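Local structure of lipoxygenase (Cyanothece sp., 5EK8) at residues I174-P177 against T182-D185; Y370-F375 against S393-N398; S62-P67 against V493-P498; K66-I71 against L117-N122; P389-I394 against R560-H565. The protein probably catalyses, as a 9R-lipoxygenase with a non-heme iron, the addition of molecular oxygen to polyunsaturated fatty acids. One frame throughout, in Å; residues are numbered along the deposited sequence.

From the N terminus, the loop 62-71 opens two contacts. Contact 4 closes first, on strand 115-126 of the N-terminal beta domain. Contact 3 shares Lys66 and Pro67 with it but closes only at 493-498, so it ties that domain to the end of helix 482-495. Contacts 1 and 2 are nested inside this long loop. Contact 1 closes a short turn before helix 188-214. Contact 2 joins helix 337-377 to helix 394-404. Contact 5 starts on the stretch where contact 2 ends, and it crosses contact 3 to reach helix 549-574. Asp184 of contact 1 joins Ser393, which contacts 2 and 5 share.

Contact 1: residues I174-P177 against T182-D185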
# COMPACT_ATOMS: atom_id res chain seq x y z
N ILE A 174 11.42 2.80 -1.87
CA ILE A 174 12.42 3.64 -1.22
C ILE A 174 13.50 2.75 -0.61
O ILE A 174 13.23 1.61 -0.24
CB ILE A 174 11.79 4.55 -0.14
CG1 ILE A 174 12.77 5.65 0.27
CG2 ILE A 174 11.34 3.72 1.07
CD1 ILE A 174 12.18 6.67 1.22
N PHE A 175 14.72 3.26 -0.53
CA PHE A 175 15.78 2.53 0.14
C PHE A 175 15.74 2.85 1.63
O PHE A 175 16.01 3.97 2.04
CB PHE A 175 17.15 2.88 -0.46
CG PHE A 175 18.29 2.13 0.17
CD1 PHE A 175 18.34 0.74 0.09
CD2 PHE A 175 19.31 2.80 0.83
CE1 PHE A 175 19.39 0.04 0.67
CE2 PHE A 175 20.36 2.10 1.40
CZ PHE A 175 20.40 0.72 1.32
N MET A 176 15.40 1.84 2.42
CA MET A 176 15.19 2.06 3.85
C MET A 176 15.58 0.83 4.65
O MET A 176 14.71 0.07 5.09
CB MET A 176 13.73 2.45 4.11
CG MET A 176 13.51 3.21 5.41
SD MET A 176 12.01 4.22 5.34
CE MET A 176 10.74 2.96 5.25
N PRO A 177 16.89 0.61 4.83
CA PRO A 177 17.37 -0.51 5.64
C PRO A 177 16.91 -0.36 7.08
O PRO A 177 16.39 -1.30 7.68
CB PRO A 177 18.90 -0.41 5.54
CG PRO A 177 19.17 0.58 4.47
CD PRO A 177 17.99 1.48 4.39
N THR A 182 12.98 6.73 8.62
CA THR A 182 12.10 7.09 7.52
C THR A 182 12.06 8.60 7.31
O THR A 182 12.19 9.37 8.28
CB THR A 182 10.67 6.58 7.78
OG1 THR A 182 9.79 7.04 6.74
CG2 THR A 182 10.17 7.08 9.12
N PRO A 183 11.92 9.05 6.06
CA PRO A 183 11.76 10.48 5.77
C PRO A 183 10.29 10.89 5.77
O PRO A 183 9.97 12.03 5.43
CB PRO A 183 12.37 10.62 4.39
CG PRO A 183 12.03 9.32 3.73
CD PRO A 183 12.06 8.27 4.82
N ASP A 184 9.42 9.96 6.13
CA ASP A 184 7.98 10.19 6.17
C ASP A 184 7.32 9.27 7.20
O ASP A 184 6.74 8.24 6.85
CB ASP A 184 7.37 9.98 4.78
CG ASP A 184 5.85 10.15 4.76
OD1 ASP A 184 5.32 10.92 5.59
OD2 ASP A 184 5.20 9.51 3.90
N ASP A 185 7.43 9.65 8.47
CA ASP A 185 6.94 8.83 9.57
C ASP A 185 5.43 8.88 9.71
O ASP A 185 4.78 9.79 9.20
CB ASP A 185 7.58 9.29 10.89
CG ASP A 185 7.79 8.14 11.85
OD1 ASP A 185 7.29 7.03 11.56
OD2 ASP A 185 8.46 8.36 12.89
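Ile174 meets Pro183 at the start of the 174-177 segment. The two side chains come from facing directions. Ile174 CD1 lies 3.7 Å from Pro183 CG, and it also touches CD of that ring. The chain of Ile174 gets there fully extended, with CG1 swung to the far side from the backbone N (chi1 -166°). Met176 points toward 182-185 and lies alongside Thr182, the two side chains running the same way. Its SD sits 3.6 Å from Thr182 CA and is equally close to Thr182 CB. The same sulfur is 4.1 Å from Pro183 CD, so it touches both residues. A bend at chi3 (66°) turns the terminal CE aside. Both segments belong to the loop that leads from the N-terminal beta domain, probably the PLAT domain, to helix 188-214 of the helical part. Thr182 forms an ST turn there. Its OG1 accepts from Asp184 N at 3.0 Å, with an N-H...O angle of 159°, and is also hydrogen-bonded to Asn396 OD1. An alanine at Thr182 removes OG1, and this would probably leave Asp184 N and Asn396 OD1 each short of a partner and the turn less firmly set. After Met176 the chain reaches Pro177. The carbonyl oxygens of Met176 and Pro177 are both held by the guanidinium group of Arg399, on helix 394-404.

Contact 2: residues Y370-F375 against S393-N398; sequences YAVACF and SIININ
Ala371 and Val372 belong to helix 337-377, the long helix of the lipoxygenase fold that carries the iron ligands His359 and His364. They pack against Ile394 and Ile395 in the first turn of helix 394-404. Ala371 CB meets the CG2 branch of Ile394 at 3.6 Å. With CG1 of Ile394 trans to its backbone N (chi1 -165°), the shorter branch is the one that faces the alanine. One residue on, Val372 CG2 approaches Ile395 CG2 at 4.4 Å, a looser contact of two methyl groups. All four residues are buried, and no hydrogen bond crosses between the segments. Helix 394-404 starts after Ser393, whose positive phi (71°) turns the chain between two helices. The backbone N of Ser393 is held by Asp184 OD2.

The contact is close to the metal site. The side chain of Ile394 lies about 5 Å from that of His364 and about 8 Å from the bound iron. Asn398, one turn after Ile394, is a second-shell residue. Its OD1 is hydrogen-bonded to ND1 of His364, which probably fixes the rotation of that ligand ring. The other end of the amide, ND2, is bonded to Glu368 OE2. Asn398 itself is tied into the helix by its backbone N, which donates to Ile394 O at 3.0 Å.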
# COMPACT_ATOMS: atom_id res chain seq x y z
N TYR A 370 4.56 5.44 -6.94
CA TYR A 370 3.96 6.76 -7.06
C TYR A 370 4.30 7.60 -5.86
O TYR A 370 4.52 8.80 -5.99
CB TYR A 370 2.45 6.65 -7.22
CG TYR A 370 2.02 6.05 -8.52
CD1 TYR A 370 2.11 6.78 -9.71
CD2 TYR A 370 1.53 4.75 -8.58
CE1 TYR A 370 1.72 6.22 -10.92
CE2 TYR A 370 1.14 4.19 -9.78
CZ TYR A 370 1.24 4.93 -10.94
OH TYR A 370 0.84 4.36 -12.12
N ALA A 371 4.34 6.98 -4.68
CA ALA A 371 4.73 7.70 -3.47
C ALA A 371 6.14 8.26 -3.60
O ALA A 371 6.35 9.47 -3.51
CB ALA A 371 4.63 6.79 -2.26
N VAL A 372 7.10 7.37 -3.83
CA VAL A 372 8.50 7.76 -3.94
C VAL A 372 8.70 8.85 -4.99
O VAL A 372 9.30 9.89 -4.69
CB VAL A 372 9.39 6.56 -4.29
CG1 VAL A 372 10.83 7.01 -4.48
CG2 VAL A 372 9.30 5.49 -3.20
N ALA A 373 8.18 8.63 -6.19
CA ALA A 373 8.29 9.64 -7.25
C ALA A 373 7.69 10.98 -6.81
O ALA A 373 8.30 12.05 -7.00
CB ALA A 373 7.61 9.15 -8.51
N CYS A 374 6.50 10.91 -6.22
CA CYS A 374 5.77 12.09 -5.78
C CYS A 374 6.59 12.93 -4.82
O CYS A 374 6.83 14.11 -5.07
CB CYS A 374 4.46 11.68 -5.11
SG CYS A 374 3.63 13.02 -4.21
N PHE A 375 7.01 12.32 -3.71
CA PHE A 375 7.77 13.05 -2.71
C PHE A 375 9.14 13.46 -3.24
O PHE A 375 9.76 14.38 -2.72
CB PHE A 375 7.92 12.21 -1.43
CG PHE A 375 6.68 12.21 -0.58
CD1 PHE A 375 6.43 13.25 0.31
CD2 PHE A 375 5.76 11.17 -0.66
CE1 PHE A 375 5.30 13.25 1.09
CE2 PHE A 375 4.63 11.17 0.12
CZ PHE A 375 4.39 12.21 0.99
N SER A 393 3.23 7.88 4.18
CA SER A 393 3.32 6.79 5.15
C SER A 393 3.35 5.37 4.57
O SER A 393 3.61 4.42 5.30
CB SER A 393 2.16 6.89 6.15
OG SER A 393 2.25 8.07 6.93
N ILE A 394 3.13 5.22 3.26
CA ILE A 394 3.04 3.87 2.68
C ILE A 394 4.40 3.17 2.66
O ILE A 394 4.47 1.93 2.78
CB ILE A 394 2.45 3.91 1.25
CG1 ILE A 394 2.02 2.51 0.81
CG2 ILE A 394 3.43 4.52 0.25
CD1 ILE A 394 1.40 2.49 -0.58
N ILE A 395 5.47 3.95 2.57
CA ILE A 395 6.82 3.39 2.59
C ILE A 395 7.06 2.65 3.91
O ILE A 395 7.70 1.59 3.94
CB ILE A 395 7.89 4.48 2.39
CG1 ILE A 395 7.66 5.65 3.36
CG2 ILE A 395 7.89 4.98 0.95
CD1 ILE A 395 8.80 6.64 3.40
N ASN A 396 6.52 3.22 4.99
CA ASN A 396 6.65 2.64 6.32
C ASN A 396 6.01 1.27 6.40
O ASN A 396 6.64 0.30 6.84
CB ASN A 396 6.03 3.57 7.36
CG ASN A 396 6.65 4.96 7.37
OD1 ASN A 396 7.88 5.11 7.31
ND2 ASN A 396 5.81 5.99 7.43
N ILE A 397 4.75 1.17 5.97
CA ILE A 397 4.02 -0.07 6.11
C ILE A 397 4.57 -1.14 5.17
O ILE A 397 4.61 -2.32 5.53
CB ILE A 397 2.49 0.11 5.87
CG1 ILE A 397 1.75 -1.20 6.13
CG2 ILE A 397 2.20 0.62 4.48
CD1 ILE A 397 1.96 -1.77 7.52
N ASN A 398 5.02 -0.74 3.99
CA ASN A 398 5.63 -1.72 3.09
C ASN A 398 6.94 -2.26 3.65
O ASN A 398 7.20 -3.47 3.63
CB ASN A 398 5.85 -1.10 1.71
CG ASN A 398 4.56 -0.91 0.95
OD1 ASN A 398 3.49 -1.35 1.39
ND2 ASN A 398 4.64 -0.24 -0.20

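Contact 3: residues S62-P67 against V493-P498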
# COMPACT_ATOMS: atom_id res chain seq x y z
N SER A 62 21.33 11.71 -5.34
CA SER A 62 22.48 10.81 -5.27
C SER A 62 22.37 9.63 -6.24
O SER A 62 23.39 9.10 -6.70
CB SER A 62 22.68 10.30 -3.85
OG SER A 62 21.56 9.54 -3.43
N ASP A 63 21.14 9.21 -6.56
CA ASP A 63 20.94 7.99 -7.34
C ASP A 63 20.72 8.22 -8.84
O ASP A 63 21.15 7.40 -9.65
CB ASP A 63 19.77 7.17 -6.77
CG ASP A 63 18.47 7.96 -6.65
OD1 ASP A 63 17.48 7.38 -6.16
OD2 ASP A 63 18.44 9.15 -7.03
N THR A 64 20.06 9.31 -9.21
CA THR A 64 19.82 9.61 -10.63
C THR A 64 20.72 10.73 -11.13
O THR A 64 20.82 10.95 -12.34
CB THR A 64 18.35 9.99 -10.90
OG1 THR A 64 18.03 11.21 -10.21
CG2 THR A 64 17.41 8.89 -10.43
N ASN A 65 21.36 11.43 -10.20
CA ASN A 65 22.19 12.59 -10.53
C ASN A 65 21.43 13.67 -11.29
O ASN A 65 22.03 14.54 -11.93
CB ASN A 65 23.44 12.16 -11.31
CG ASN A 65 24.42 11.39 -10.45
OD1 ASN A 65 24.58 11.68 -9.27
ND2 ASN A 65 25.10 10.41 -11.05
N LYS A 66 20.10 13.61 -11.22
CA LYS A 66 19.25 14.68 -11.72
C LYS A 66 19.23 15.80 -10.70
O LYS A 66 19.52 15.58 -9.53
CB LYS A 66 17.83 14.17 -11.98
CG LYS A 66 17.70 13.24 -13.18
CD LYS A 66 16.25 13.03 -13.54
CE LYS A 66 16.10 12.10 -14.73
NZ LYS A 66 14.68 11.94 -15.12
N PRO A 67 18.89 17.02 -11.13
CA PRO A 67 18.84 18.15 -10.20
C PRO A 67 17.79 17.98 -9.11
O PRO A 67 16.68 17.55 -9.39
CB PRO A 67 18.49 19.34 -11.09
CG PRO A 67 17.93 18.75 -12.34
CD PRO A 67 18.65 17.46 -12.52
N VAL A 493 8.48 6.38 -14.90
CA VAL A 493 8.81 5.51 -16.03
C VAL A 493 10.16 4.83 -15.85
O VAL A 493 10.28 3.61 -16.00
CB VAL A 493 8.83 6.31 -17.37
CG1 VAL A 493 9.43 5.46 -18.49
CG2 VAL A 493 7.43 6.78 -17.73
N GLU A 494 11.17 5.61 -15.50
CA GLU A 494 12.53 5.10 -15.38
C GLU A 494 12.69 4.08 -14.27
O GLU A 494 13.58 3.23 -14.34
CB GLU A 494 13.51 6.26 -15.15
CG GLU A 494 13.64 7.20 -16.35
CD GLU A 494 14.62 8.33 -16.10
OE1 GLU A 494 15.30 8.30 -15.05
OE2 GLU A 494 14.69 9.24 -16.96
N HIS A 495 11.85 4.15 -13.24
CA HIS A 495 12.05 3.26 -12.10
C HIS A 495 11.00 2.17 -11.99
O HIS A 495 11.07 1.33 -11.10
CB HIS A 495 12.10 4.08 -10.81
CG HIS A 495 13.33 4.90 -10.68
ND1 HIS A 495 13.39 6.23 -11.04
CD2 HIS A 495 14.58 4.58 -10.24
CE1 HIS A 495 14.60 6.69 -10.82
NE2 HIS A 495 15.35 5.71 -10.34
N SER A 496 10.04 2.17 -12.91
CA SER A 496 9.01 1.14 -12.90
C SER A 496 9.62 -0.18 -13.34
O SER A 496 10.78 -0.23 -13.72
CB SER A 496 7.85 1.54 -13.80
OG SER A 496 8.25 1.65 -15.15
N MET A 497 8.83 -1.25 -13.27
CA MET A 497 9.29 -2.54 -13.76
C MET A 497 9.37 -2.53 -15.27
O MET A 497 8.70 -1.74 -15.93
CB MET A 497 8.36 -3.67 -13.30
CG MET A 497 8.25 -3.84 -11.79
SD MET A 497 7.32 -5.32 -11.35
CE MET A 497 8.55 -6.60 -11.60
N PRO A 498 10.20 -3.41 -15.83
CA PRO A 498 10.08 -3.64 -17.27
C PRO A 498 8.75 -4.32 -17.57
O PRO A 498 8.41 -5.30 -16.91
CB PRO A 498 11.27 -4.56 -17.58
CG PRO A 498 11.70 -5.12 -16.26
CD PRO A 498 11.39 -4.07 -15.26
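The imidazole of His495 is met at its edge by Thr64. Thr64 CG2 lies in the ring plane, 3.6 Å from His495 CE1 and slightly farther from NE2. The ring also stacks with Tyr165, and its ND1 is hydrogen-bonded to Asp491 O one turn back. The second flat group is the carboxylate of Glu494. Lys66 approaches it from above its plane, 44° out of it. Thr64 and Lys66 lie in the loop between strands 53-61 and 72-79 of the N-terminal beta domain. His495 and Glu494 end helix 482-495, so the contact joins that domain to the helical one near the surface.

Lys66 and Glu494 come from opposite directions. The lysine chain is extended beyond CG, and NZ forms a salt bridge with Glu494 OE2 at 3.3 Å. OE1 of Glu494 is farther from NZ, at 3.7 Å. Lys66 NZ has a second and stronger salt bridge to Glu490, so it sits between two acids of the same helix. A leucine in place of Glu494 takes away one of them, and Lys66 would probably be left to Glu490 alone, with its end freer to swing. In the loop, Thr64 OG1 accepts a weak bond from the backbone N of Lys66. With OG1 turned that way (chi1 64°), the methyl CG2 stands trans to the carbonyl carbon and faces His495. Past the helix end, Ser496 OG donates to Val493 O at 2.9 Å.

Contact 4: residues K66-I71 against L117-N122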
# COMPACT_ATOMS: atom_id res chain seq x y z
N LYS A 66 20.10 13.61 -11.22
CA LYS A 66 19.25 14.68 -11.72
C LYS A 66 19.23 15.80 -10.70
O LYS A 66 19.52 15.58 -9.53
CB LYS A 66 17.83 14.17 -11.98
CG LYS A 66 17.70 13.24 -13.18
CD LYS A 66 16.25 13.03 -13.54
CE LYS A 66 16.10 12.10 -14.73
NZ LYS A 66 14.68 11.94 -15.12
N PRO A 67 18.89 17.02 -11.13
CA PRO A 67 18.84 18.15 -10.20
C PRO A 67 17.79 17.98 -9.11
O PRO A 67 16.68 17.55 -9.39
CB PRO A 67 18.49 19.34 -11.09
CG PRO A 67 17.93 18.75 -12.34
CD PRO A 67 18.65 17.46 -12.52
N LEU A 68 18.17 18.30 -7.87
CA LEU A 68 17.22 18.37 -6.76
C LEU A 68 16.56 19.74 -6.79
O LEU A 68 17.09 20.72 -6.27
CB LEU A 68 17.93 18.14 -5.42
CG LEU A 68 17.05 17.86 -4.20
CD1 LEU A 68 16.33 16.55 -4.36
CD2 LEU A 68 17.90 17.85 -2.93
N HIS A 69 15.39 19.80 -7.41
CA HIS A 69 14.77 21.06 -7.80
C HIS A 69 13.82 21.65 -6.77
O HIS A 69 13.09 20.92 -6.09
CB HIS A 69 14.02 20.87 -9.11
CG HIS A 69 13.00 19.77 -9.05
ND1 HIS A 69 13.32 18.45 -9.29
CD2 HIS A 69 11.68 19.79 -8.77
CE1 HIS A 69 12.24 17.71 -9.17
NE2 HIS A 69 11.23 18.50 -8.84
N ASN A 70 13.83 22.97 -6.67
CA ASN A 70 12.85 23.73 -5.88
C ASN A 70 12.74 23.25 -4.44
O ASN A 70 11.65 23.19 -3.87
CB ASN A 70 11.47 23.66 -6.54
CG ASN A 70 11.51 24.00 -8.02
OD1 ASN A 70 12.48 24.57 -8.52
ND2 ASN A 70 10.44 23.66 -8.73
N ILE A 71 13.88 22.90 -3.84
CA ILE A 71 13.88 22.45 -2.46
C ILE A 71 14.54 23.51 -1.59
O ILE A 71 15.47 24.20 -2.02
CB ILE A 71 14.60 21.09 -2.31
CG1 ILE A 71 14.15 20.38 -1.03
CG2 ILE A 71 16.12 21.24 -2.38
CD1 ILE A 71 14.36 18.89 -1.07
N LEU A 117 25.20 23.47 5.37
CA LEU A 117 24.04 23.62 4.51
C LEU A 117 22.96 22.59 4.84
O LEU A 117 23.23 21.39 4.87
CB LEU A 117 24.44 23.49 3.05
CG LEU A 117 23.44 24.02 2.03
CD1 LEU A 117 23.30 25.53 2.15
CD2 LEU A 117 23.86 23.61 0.62
N ARG A 118 21.75 23.05 5.09
CA ARG A 118 20.66 22.15 5.42
C ARG A 118 19.64 22.06 4.29
O ARG A 118 19.12 23.07 3.81
CB ARG A 118 19.96 22.58 6.71
CG ARG A 118 20.87 22.63 7.91
CD ARG A 118 20.08 22.70 9.21
NE ARG A 118 20.94 22.98 10.35
CZ ARG A 118 20.50 23.19 11.59
NH1 ARG A 118 19.20 23.14 11.84
NH2 ARG A 118 21.36 23.44 12.57
N VAL A 119 19.36 20.83 3.87
CA VAL A 119 18.28 20.55 2.95
C VAL A 119 17.02 20.34 3.78
O VAL A 119 16.98 19.47 4.67
CB VAL A 119 18.56 19.30 2.07
CG1 VAL A 119 17.45 19.12 1.04
CG2 VAL A 119 19.92 19.41 1.39
N ILE A 120 16.00 21.14 3.46
CA ILE A 120 14.78 21.23 4.25
C ILE A 120 13.55 20.65 3.53
O ILE A 120 13.21 21.05 2.41
CB ILE A 120 14.48 22.70 4.63
CG1 ILE A 120 15.69 23.31 5.35
CG2 ILE A 120 13.24 22.80 5.50
CD1 ILE A 120 16.06 22.59 6.62
N ASP A 121 12.89 19.72 4.21
CA ASP A 121 11.64 19.12 3.77
C ASP A 121 10.47 19.91 4.36
O ASP A 121 10.69 20.74 5.24
CB ASP A 121 11.58 17.66 4.23
CG ASP A 121 10.87 16.77 3.25
OD1 ASP A 121 9.87 17.21 2.65
OD2 ASP A 121 11.31 15.61 3.10
N ASN A 122 9.25 19.66 3.90
CA ASN A 122 8.07 20.18 4.60
C ASN A 122 6.74 19.55 4.18
O ASN A 122 6.54 19.21 3.01
CB ASN A 122 7.98 21.71 4.45
CG ASN A 122 7.51 22.14 3.08
OD1 ASN A 122 6.31 22.24 2.83
ND2 ASN A 122 8.46 22.41 2.19
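Ile71 and Val119 cross at about a right angle. The contact is made by the CD1 end of the isoleucine, which lies 3.7 Å from Val119 CG1. Ile71 CG1 is also near the same methyl, at 4.1 Å. The CB of Ile71 does not point at the strand. Its long branch, set opposite the backbone N (chi1 -158°), brings the end of the side chain nearer. On the way CG1 passes Ile120 O at 3.6 Å, an apolar carbon against a backbone carbonyl. Leu68 comes in obliquely. Its CD2 is 4.2 Å from Val119 CG1, so one valine methyl is touched by both residues of the loop.

Val119 belongs to strand 115-126, an inner strand of the four-stranded antiparallel sheet. Ile71 and Leu68 lie in the loop that joins strand 53-61 to strand 72-79 of that sheet. This is consistent with the beta-sandwich of a PLAT domain, with the loop residues filling its interior. Leu59 of strand 53-61 touches both Leu68 and Val119, and the backbones of Leu68 and Leu59 are hydrogen-bonded. Thr92 OG1 is bonded to Leu68 O and to Ile71 N, which fixes the loop at both residues. His69, beyond the contact, bonds weakly through ND1 to Pro67 O, while its NE2 is bonded to Asn377 O at the end of helix 337-377.

Contact 5: residues P389-I394 against R560-H565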
# COMPACT_ATOMS: atom_id res chain seq x y z
N PRO A 389 -1.10 13.59 0.63
CA PRO A 389 -1.83 12.99 1.76
C PRO A 389 -2.29 11.55 1.52
O PRO A 389 -2.53 10.82 2.48
CB PRO A 389 -3.04 13.91 1.93
CG PRO A 389 -3.22 14.56 0.61
CD PRO A 389 -1.83 14.76 0.09
N HIS A 390 -2.39 11.15 0.26
CA HIS A 390 -2.81 9.79 -0.07
C HIS A 390 -1.62 8.86 -0.23
O HIS A 390 -1.75 7.64 -0.12
CB HIS A 390 -3.65 9.80 -1.34
CG HIS A 390 -4.79 10.77 -1.30
ND1 HIS A 390 -5.87 10.63 -0.46
CD2 HIS A 390 -5.01 11.91 -2.00
CE1 HIS A 390 -6.71 11.63 -0.64
NE2 HIS A 390 -6.21 12.43 -1.57
N LEU A 391 -0.45 9.43 -0.50
CA LEU A 391 0.75 8.63 -0.74
C LEU A 391 1.68 8.61 0.47
O LEU A 391 2.67 7.88 0.48
CB LEU A 391 1.50 9.15 -1.97
CG LEU A 391 0.86 8.82 -3.32
CD1 LEU A 391 1.49 9.63 -4.43
CD2 LEU A 391 0.99 7.33 -3.61
N LYS A 392 1.36 9.41 1.48
CA LYS A 392 2.21 9.47 2.66
C LYS A 392 2.15 8.16 3.46
O LYS A 392 1.18 7.42 3.36
CB LYS A 392 1.83 10.66 3.55
CG LYS A 392 0.37 10.72 3.98
CD LYS A 392 0.28 11.12 5.46
CE LYS A 392 -1.01 11.89 5.79
NZ LYS A 392 -2.26 11.12 5.56
N SER A 393 3.23 7.88 4.18
CA SER A 393 3.32 6.79 5.15
C SER A 393 3.35 5.37 4.57
O SER A 393 3.61 4.42 5.30
CB SER A 393 2.16 6.89 6.15
OG SER A 393 2.25 8.07 6.93
N ILE A 394 3.13 5.22 3.26
CA ILE A 394 3.04 3.87 2.68
C ILE A 394 4.40 3.17 2.66
O ILE A 394 4.47 1.93 2.78
CB ILE A 394 2.45 3.91 1.25
CG1 ILE A 394 2.02 2.51 0.81
CG2 ILE A 394 3.43 4.52 0.25
CD1 ILE A 394 1.40 2.49 -0.58
N ARG A 560 -6.38 10.43 -10.58
CA ARG A 560 -7.55 9.60 -10.31
C ARG A 560 -7.16 8.19 -9.89
O ARG A 560 -7.69 7.64 -8.92
CB ARG A 560 -8.46 9.52 -11.55
CG ARG A 560 -9.39 10.70 -11.73
CD ARG A 560 -10.40 10.40 -12.83
NE ARG A 560 -9.79 10.23 -14.15
CZ ARG A 560 -9.64 11.21 -15.04
NH1 ARG A 560 -10.06 12.44 -14.76
NH2 ARG A 560 -9.07 10.97 -16.21
N HIS A 561 -6.23 7.60 -10.64
CA HIS A 561 -5.75 6.25 -10.37
C HIS A 561 -5.16 6.12 -8.96
O HIS A 561 -5.59 5.29 -8.14
CB HIS A 561 -4.71 5.87 -11.43
CG HIS A 561 -4.34 4.42 -11.43
ND1 HIS A 561 -5.19 3.43 -11.89
CD2 HIS A 561 -3.22 3.78 -11.04
CE1 HIS A 561 -4.61 2.26 -11.78
NE2 HIS A 561 -3.40 2.44 -11.26
N ILE A 562 -4.17 6.97 -8.69
CA ILE A 562 -3.49 7.03 -7.40
C ILE A 562 -4.49 7.18 -6.25
O ILE A 562 -4.51 6.36 -5.33
CB ILE A 562 -2.48 8.19 -7.34
CG1 ILE A 562 -1.35 7.96 -8.34
CG2 ILE A 562 -1.94 8.36 -5.93
CD1 ILE A 562 -0.45 9.17 -8.54
N ILE A 563 -5.31 8.21 -6.33
CA ILE A 563 -6.28 8.49 -5.27
C ILE A 563 -7.22 7.31 -5.09
O ILE A 563 -7.52 6.92 -3.96
CB ILE A 563 -7.10 9.76 -5.56
CG1 ILE A 563 -6.19 10.99 -5.53
CG2 ILE A 563 -8.21 9.92 -4.54
CD1 ILE A 563 -6.90 12.28 -5.88
N PHE A 564 -7.67 6.73 -6.19
CA PHE A 564 -8.60 5.61 -6.11
C PHE A 564 -8.01 4.44 -5.36
O PHE A 564 -8.66 3.87 -4.48
CB PHE A 564 -9.04 5.13 -7.50
CG PHE A 564 -10.04 4.01 -7.46
CD1 PHE A 564 -9.63 2.68 -7.51
CD2 PHE A 564 -11.39 4.28 -7.37
CE1 PHE A 564 -10.55 1.65 -7.48
CE2 PHE A 564 -12.32 3.25 -7.33
CZ PHE A 564 -11.90 1.93 -7.39
N HIS A 565 -6.78 4.08 -5.69
CA HIS A 565 -6.21 2.89 -5.07
C HIS A 565 -5.67 3.13 -3.66
O HIS A 565 -5.61 2.20 -2.86
CB HIS A 565 -5.13 2.30 -5.97
CG HIS A 565 -5.69 1.65 -7.19
ND1 HIS A 565 -5.99 2.36 -8.34
CD2 HIS A 565 -6.07 0.37 -7.43
CE1 HIS A 565 -6.50 1.54 -9.24
NE2 HIS A 565 -6.56 0.33 -8.71
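Leu391 rests its branched end on Ile562, and the two side chains cross at about a right angle. Ile562 CG2 touches CG of the leucine at 3.9 Å, and both leucine methyls are about as near. The isoleucine methyl therefore lies against the branch point, on the side of CG away from CB, about level with both methyls. Beside this pair, His390 and Ile563 cross at a slant. Ile563 CG1 comes within 3.8 Å of His390 CD2, and CG2 of the same isoleucine lies over one face of the ring. Pro389 CG covers the opposite face, off toward the rim. The imidazole is thus held between two apolar groups. Its ND1 is hydrogen-bonded to Thr664 O, in the C-terminal stretch whose last residue, Ile668, binds the iron.

Farther out, Lys392 folds back at the end of helix 383-391. Its NZ donates to Pro389 O at 3.1 Å, in the carbonyl plane and on a lone pair. On the facing helix, His561 O accepts two bonds from His565. One is the helical bond from N. The other comes from ND1 at 3.0 Å, 37° above the carbonyl plane. That bond fixes the rotation of the His565 ring and sets its ND1 over the face of the His561 ring.

Helix 549-574, which also carries the iron ligands His570 and Asn574, has further neighbours here. Ile563 leans on Leu463 and Tyr466 of helix 451-473. Helix 337-377 touches both segments, with Cys374 against Leu391 and Tyr370 against Ile562.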